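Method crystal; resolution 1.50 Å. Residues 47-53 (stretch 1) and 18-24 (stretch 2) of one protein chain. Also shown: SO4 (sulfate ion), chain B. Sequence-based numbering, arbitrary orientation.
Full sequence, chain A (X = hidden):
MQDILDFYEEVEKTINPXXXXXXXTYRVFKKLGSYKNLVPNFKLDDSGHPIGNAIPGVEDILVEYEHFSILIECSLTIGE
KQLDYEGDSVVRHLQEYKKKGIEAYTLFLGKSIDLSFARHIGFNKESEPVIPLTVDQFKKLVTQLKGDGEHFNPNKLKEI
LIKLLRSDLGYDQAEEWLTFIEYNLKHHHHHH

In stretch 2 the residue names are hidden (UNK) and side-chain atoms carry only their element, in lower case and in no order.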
ATOM      1  N   SER A  47      -9.274  22.048   9.725  1.00 26.80           N
ATOM      2  CA  SER A  47      -9.798  22.176   8.368  1.00 27.27           C
ATOM      3  C   SER A  47      -9.907  20.838   7.638  1.00 26.67           C
ATOM      4  O   SER A  47     -10.266  20.812   6.460  1.00 27.55           O
ATOM      5  CB  SER A  47      -8.927  23.125   7.536  1.00 27.32           C
ATOM      6  OG  SER A  47      -9.047  24.466   7.978  1.00 30.50           O
ATOM      7  N   GLY A  48      -9.581  19.742   8.327  1.00 25.20           N
ATOM      8  CA  GLY A  48      -9.654  18.412   7.725  1.00 23.74           C
ATOM      9  C   GLY A  48      -8.434  18.083   6.867  1.00 22.87           C
ATOM     10  O   GLY A  48      -8.449  17.092   6.140  1.00 24.54           O
ATOM     11  N   HIS A  49      -7.411  18.937   6.918  1.00 21.17           N
ATOM     12  CA  HIS A  49      -6.132  18.706   6.220  1.00 19.82           C
ATOM     13  C   HIS A  49      -5.253  17.748   7.009  1.00 18.58           C
ATOM     14  O   HIS A  49      -5.134  17.874   8.222  1.00 17.62           O
ATOM     15  CB  HIS A  49      -5.359  20.016   6.042  1.00 20.69           C
ATOM     16  CG  HIS A  49      -5.796  20.822   4.859  1.00 21.58           C
ATOM     17  ND1 HIS A  49      -7.071  21.336   4.734  1.00 24.71           N
ATOM     18  CD2 HIS A  49      -5.131  21.185   3.736  1.00 22.66           C
ATOM     19  CE1 HIS A  49      -7.171  21.986   3.586  1.00 23.61           C
ATOM     20  NE2 HIS A  49      -6.005  21.915   2.963  1.00 26.49           N
ATOM     21  N   PRO A  50      -4.601  16.802   6.311  1.00 16.87           N
ATOM     22  CA  PRO A  50      -3.688  15.916   7.008  1.00 16.31           C
ATOM     23  C   PRO A  50      -2.479  16.732   7.451  1.00 16.75           C
ATOM     24  O   PRO A  50      -1.977  17.581   6.696  1.00 17.00           O
ATOM     25  CB  PRO A  50      -3.294  14.895   5.925  1.00 16.20           C
ATOM     26  CG  PRO A  50      -3.432  15.684   4.626  1.00 16.01           C
ATOM     27  CD  PRO A  50      -4.644  16.538   4.855  1.00 17.47           C
ATOM     28  N   ILE A  51      -2.022  16.463   8.672  1.00 17.07           N
ATOM     29  CA  ILE A  51      -0.879  17.180   9.242  1.00 17.96           C
ATOM     30  C   ILE A  51       0.176  16.263   9.856  1.00 18.42           C
ATOM     31  O   ILE A  51       1.034  16.725  10.589  1.00 19.66           O
ATOM     32  CB  ILE A  51      -1.310  18.299  10.264  1.00 19.05           C
ATOM     33  CG1 ILE A  51      -2.262  17.759  11.338  1.00 19.09           C
ATOM     34  CG2 ILE A  51      -1.895  19.503   9.541  1.00 19.95           C
ATOM     35  CD1 ILE A  51      -1.611  16.947  12.399  1.00 22.61           C
ATOM     36  N   GLY A  52       0.143  14.968   9.532  1.00 17.58           N
ATOM     37  CA  GLY A  52       1.177  14.051   9.984  1.00 17.18           C
ATOM     38  C   GLY A  52       0.991  13.701  11.450  1.00 17.29           C
ATOM     39  O   GLY A  52      -0.101  13.279  11.854  1.00 16.80           O
ATOM     40  N   ASN A  53       2.021  13.933  12.255  1.00 18.52           N
ATOM     41  CA  ASN A  53       1.993  13.577  13.675  1.00 18.95           C
ATOM     42  C   ASN A  53       1.751  12.073  13.887  1.00 17.49           C
ATOM     43  O   ASN A  53       0.974  11.651  14.750  1.00 18.87           O
ATOM     44  CB  ASN A  53       0.983  14.422  14.470  1.00 20.43           C
ATOM     45  CG  ASN A  53       1.488  15.833  14.739  1.00 26.63           C
ATOM     46  OD1 ASN A  53       2.659  16.149  14.489  1.00 33.24           O
ATOM     47  ND2 ASN A  53       0.613  16.687  15.248  1.00 31.69           N
ATOM     48  N   UNK A  18       4.259  14.294   1.446  1.00 12.75           N
ATOM     49  CA  UNK A  18       4.115  13.006   2.176  1.00 12.01           C
ATOM     50  C   UNK A  18       2.836  12.871   2.991  1.00 12.31           C
ATOM     51  O   UNK A  18       2.201  11.795   2.985  1.00 12.81           O
ATOM     52  c   UNK A  18       6.378  13.746   2.228  1.00 14.18           C
ATOM     53  c   UNK A  18       5.328  13.015   3.106  1.00 12.60           C
ATOM     54  c   UNK A  18       5.583  14.903   1.702  1.00 12.99           C
ATOM     55  N   UNK A  19       2.451  13.915   3.701  1.00 12.35           N
ATOM     56  CA  UNK A  19       1.244  13.894   4.516  1.00 13.26           C
ATOM     57  C   UNK A  19      -0.004  13.718   3.650  1.00 12.99           C
ATOM     58  O   UNK A  19      -0.938  12.977   3.990  1.00 13.46           O
ATOM     59  c   UNK A  19       2.098  15.284   6.488  1.00 16.59           C
ATOM     60  n   UNK A  19       2.173  16.473   7.076  1.00 18.62           N
ATOM     61  c   UNK A  19       1.115  15.199   5.330  1.00 14.05           C
ATOM     62  o   UNK A  19       2.763  14.320   6.857  1.00 17.69           O
ATOM     63  N   UNK A  20      -0.035  14.410   2.509  1.00 11.70           N
ATOM     64  CA  UNK A  20      -1.205  14.315   1.624  1.00 11.75           C
ATOM     65  C   UNK A  20      -1.245  13.000   0.837  1.00 11.44           C
ATOM     66  O   UNK A  20      -2.316  12.519   0.505  1.00 12.63           O
ATOM     67  c   UNK A  20      -1.201  18.677   2.808  1.00 17.67           C
ATOM     68  c   UNK A  20      -0.821  17.514   2.137  1.00 16.87           C
ATOM     69  c   UNK A  20      -1.307  15.513   0.680  1.00 13.67           C
ATOM     70  o   UNK A  20      -2.798  20.319   3.387  1.00 20.20           O
ATOM     71  c   UNK A  20      -3.061  17.228   1.309  1.00 15.01           C
ATOM     72  c   UNK A  20      -1.742  16.778   1.377  1.00 14.75           C
ATOM     73  c   UNK A  20      -2.498  19.125   2.720  1.00 16.00           C
ATOM     74  c   UNK A  20      -3.454  18.444   1.992  1.00 13.76           C
ATOM     75  N   UNK A  21      -0.083  12.412   0.602  1.00 12.02           N
ATOM     76  CA  UNK A  21      -0.019  11.131  -0.120  1.00 11.89           C
ATOM     77  C   UNK A  21      -0.626  10.028   0.724  1.00 12.30           C
ATOM     78  O   UNK A  21      -1.486   9.256   0.246  1.00 12.52           O
ATOM     79  c   UNK A  21       2.522   8.680  -1.080  1.00 14.25           C
ATOM     80  c   UNK A  21       1.446  10.841  -0.467  1.00 12.12           C
ATOM     81  c   UNK A  21       1.001   9.661  -2.640  1.00 13.61           C
ATOM     82  c   UNK A  21       2.123   7.567  -3.172  1.00 13.59           C
ATOM     83  c   UNK A  21       1.234   8.585  -3.528  1.00 16.02           C
ATOM     84  c   UNK A  21       1.651   9.702  -1.414  1.00 14.04           C
ATOM     85  c   UNK A  21       2.744   7.605  -1.941  1.00 14.41           C
ATOM     86  N   UNK A  22      -0.228   9.936   1.994  1.00 11.57           N
ATOM     87  CA  UNK A  22      -0.800   8.897   2.881  1.00 12.44           C
ATOM     88  C   UNK A  22      -2.288   9.169   3.108  1.00 11.80           C
ATOM     89  O   UNK A  22      -3.126   8.253   3.050  1.00 12.00           O
ATOM     90  c   UNK A  22      -0.100   9.948   5.158  1.00 15.04           C
ATOM     91  c   UNK A  22      -0.016   8.767   4.205  1.00 12.87           C
ATOM     92  o   UNK A  22       1.452   8.735   6.529  1.00 16.05           O
ATOM     93  o   UNK A  22       0.966  10.802   7.121  1.00 18.40           O
ATOM     94  c   UNK A  22       0.853   9.812   6.352  1.00 14.90           C
ATOM     95  N   UNK A  23      -2.641  10.440   3.285  1.00 11.81           N
ATOM     96  CA  UNK A  23      -4.043  10.785   3.463  1.00 11.90           C
ATOM     97  C   UNK A  23      -4.913  10.416   2.265  1.00 12.51           C
ATOM     98  O   UNK A  23      -6.019   9.862   2.433  1.00 12.29           O
ATOM     99  c   UNK A  23      -6.202  13.616   2.758  1.00 13.41           C
ATOM    100  c   UNK A  23      -4.156  12.284   3.750  1.00 12.82           C
ATOM    101  c   UNK A  23      -8.408  14.706   2.471  1.00 16.81           C
ATOM    102  c   UNK A  23      -7.968  15.180   1.256  1.00 16.71           C
ATOM    103  c   UNK A  23      -5.565  12.823   3.777  1.00 12.73           C
ATOM    104  n   UNK A  23      -7.661  13.325   4.439  1.00 15.74           N
ATOM    105  c   UNK A  23      -7.514  13.918   3.216  1.00 15.55           C
ATOM    106  c   UNK A  23      -5.774  14.141   1.525  1.00 15.67           C
ATOM    107  c   UNK A  23      -6.660  14.898   0.779  1.00 16.12           C
ATOM    108  c   UNK A  23      -6.493  12.656   4.764  1.00 15.76           C
ATOM    109  N   UNK A  24      -4.402  10.651   1.058  1.00 11.62           N
ATOM    110  CA  UNK A  24      -5.199  10.384  -0.116  1.00 12.14           C
ATOM    111  C   UNK A  24      -5.419   8.875  -0.274  1.00 11.37           C
ATOM    112  O   UNK A  24      -6.512   8.425  -0.703  1.00 12.13           O
ATOM    113  c   UNK A  24      -5.585  11.156  -2.455  1.00 14.32           C
ATOM    114  n   UNK A  24      -5.294  10.688  -3.666  1.00 13.64           N
ATOM    115  c   UNK A  24      -4.558  10.942  -1.369  1.00 13.19           C
ATOM    116  o   UNK A  24      -6.657  11.730  -2.192  1.00 13.01           O
TER
HETATM  117  S   SO4 B 193       5.043  13.278  11.142  1.00 48.99           S
HETATM  118  O1  SO4 B 193       5.861  13.085   9.941  1.00 47.79           O
HETATM  119  O2  SO4 B 193       5.841  13.095  12.364  1.00 47.47           O
HETATM  120  O3  SO4 B 193       3.985  12.260  11.086  1.00 46.61           O
HETATM  121  O4  SO4 B 193       4.469  14.639  11.105  1.00 45.90           O
HETATM  122  O   HOH W   1      -0.624  12.987   7.175  1.00 18.01           O
HETATM  123  O   HOH W   2       0.605  18.618   6.118  1.00 24.64           O
HETATM  124  O   HOH W   3       3.799  17.234   9.353  1.00 40.26           O
HETATM  125  O   HOH W   4      -1.769  20.297   5.988  1.00 33.36           O

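Position 18 carries three side-chain carbons that close a ring onto its own backbone nitrogen, and nothing of stretch 1 lies near it. Only proline is built this way, so this is Pro 18; its carbonyl O accepts the helical hydrogen bond from N of position 22 at 3.2 Å.

Position 19 has two side-chain carbons, the second bearing one oxygen and one nitrogen; its CA-to-CB bond points toward stretch 1, and its oxygen lies near CA of Gly 52. This short amide is Asn 19, with OD1 3.5 Å from CA of Gly 52. An amide suits this place because its nitrogen can donate twice: ND2 gives hydrogen bonds to water 2 (2.8 Å) and water 3 (2.9 Å), which donate in turn to O of Pro 50 and O of Ile 51.

Position 20 shows one carbon and then a six-carbon ring bearing one oxygen, and the ring offers a face to Pro 50. A phenol means Tyr 20. CG of Pro 50 sits 3.7 Å from the ring centroid and nearly on its normal. OH of Tyr 20 is hydrogen-bonded to water 4 at 2.8 Å, and that water donates to O of Pro 50.

At position 21 a single carbon leads to a six-carbon ring without a heteroatom; its CA-to-CB bond points away from stretch 1, which it does not touch. This is Phe 21, an apolar ring buried without taking part in the contact.

Position 22 has three carbons in a chain, the third carrying two oxygens, one of which comes within 4.3 Å of CA of Gly 52. This carboxylate is Glu 22. OE2 accepts a hydrogen bond from water 1 at 2.7 Å, and the same water accepts a weak one from N of Gly 52 at 3.2 Å.

Position 23 has one carbon followed by fused five- and six-membered rings holding eight carbons and one nitrogen, and its CB packs 3.5 Å from CB of Pro 50. The indole identifies Trp 23. CD of Pro 50 lies 4.0 Å from the centroid of the five-membered ring, over its face.

Position 24 repeats the short amide, two carbons with one oxygen and one nitrogen, and does not touch stretch 1. It is Asn 24, its amide satisfied elsewhere in the structure.

The contact therefore centres on Pro 50, held against the aromatic faces of Tyr 20 and Trp 23. No direct hydrogen bond crosses; waters join the polar groups instead. Gly 52 allows the close approach, since a CB there would clash with OD1 of Asn 19 and with the sulfate.

Stretch 2, residues 18-24: PNYFEWN
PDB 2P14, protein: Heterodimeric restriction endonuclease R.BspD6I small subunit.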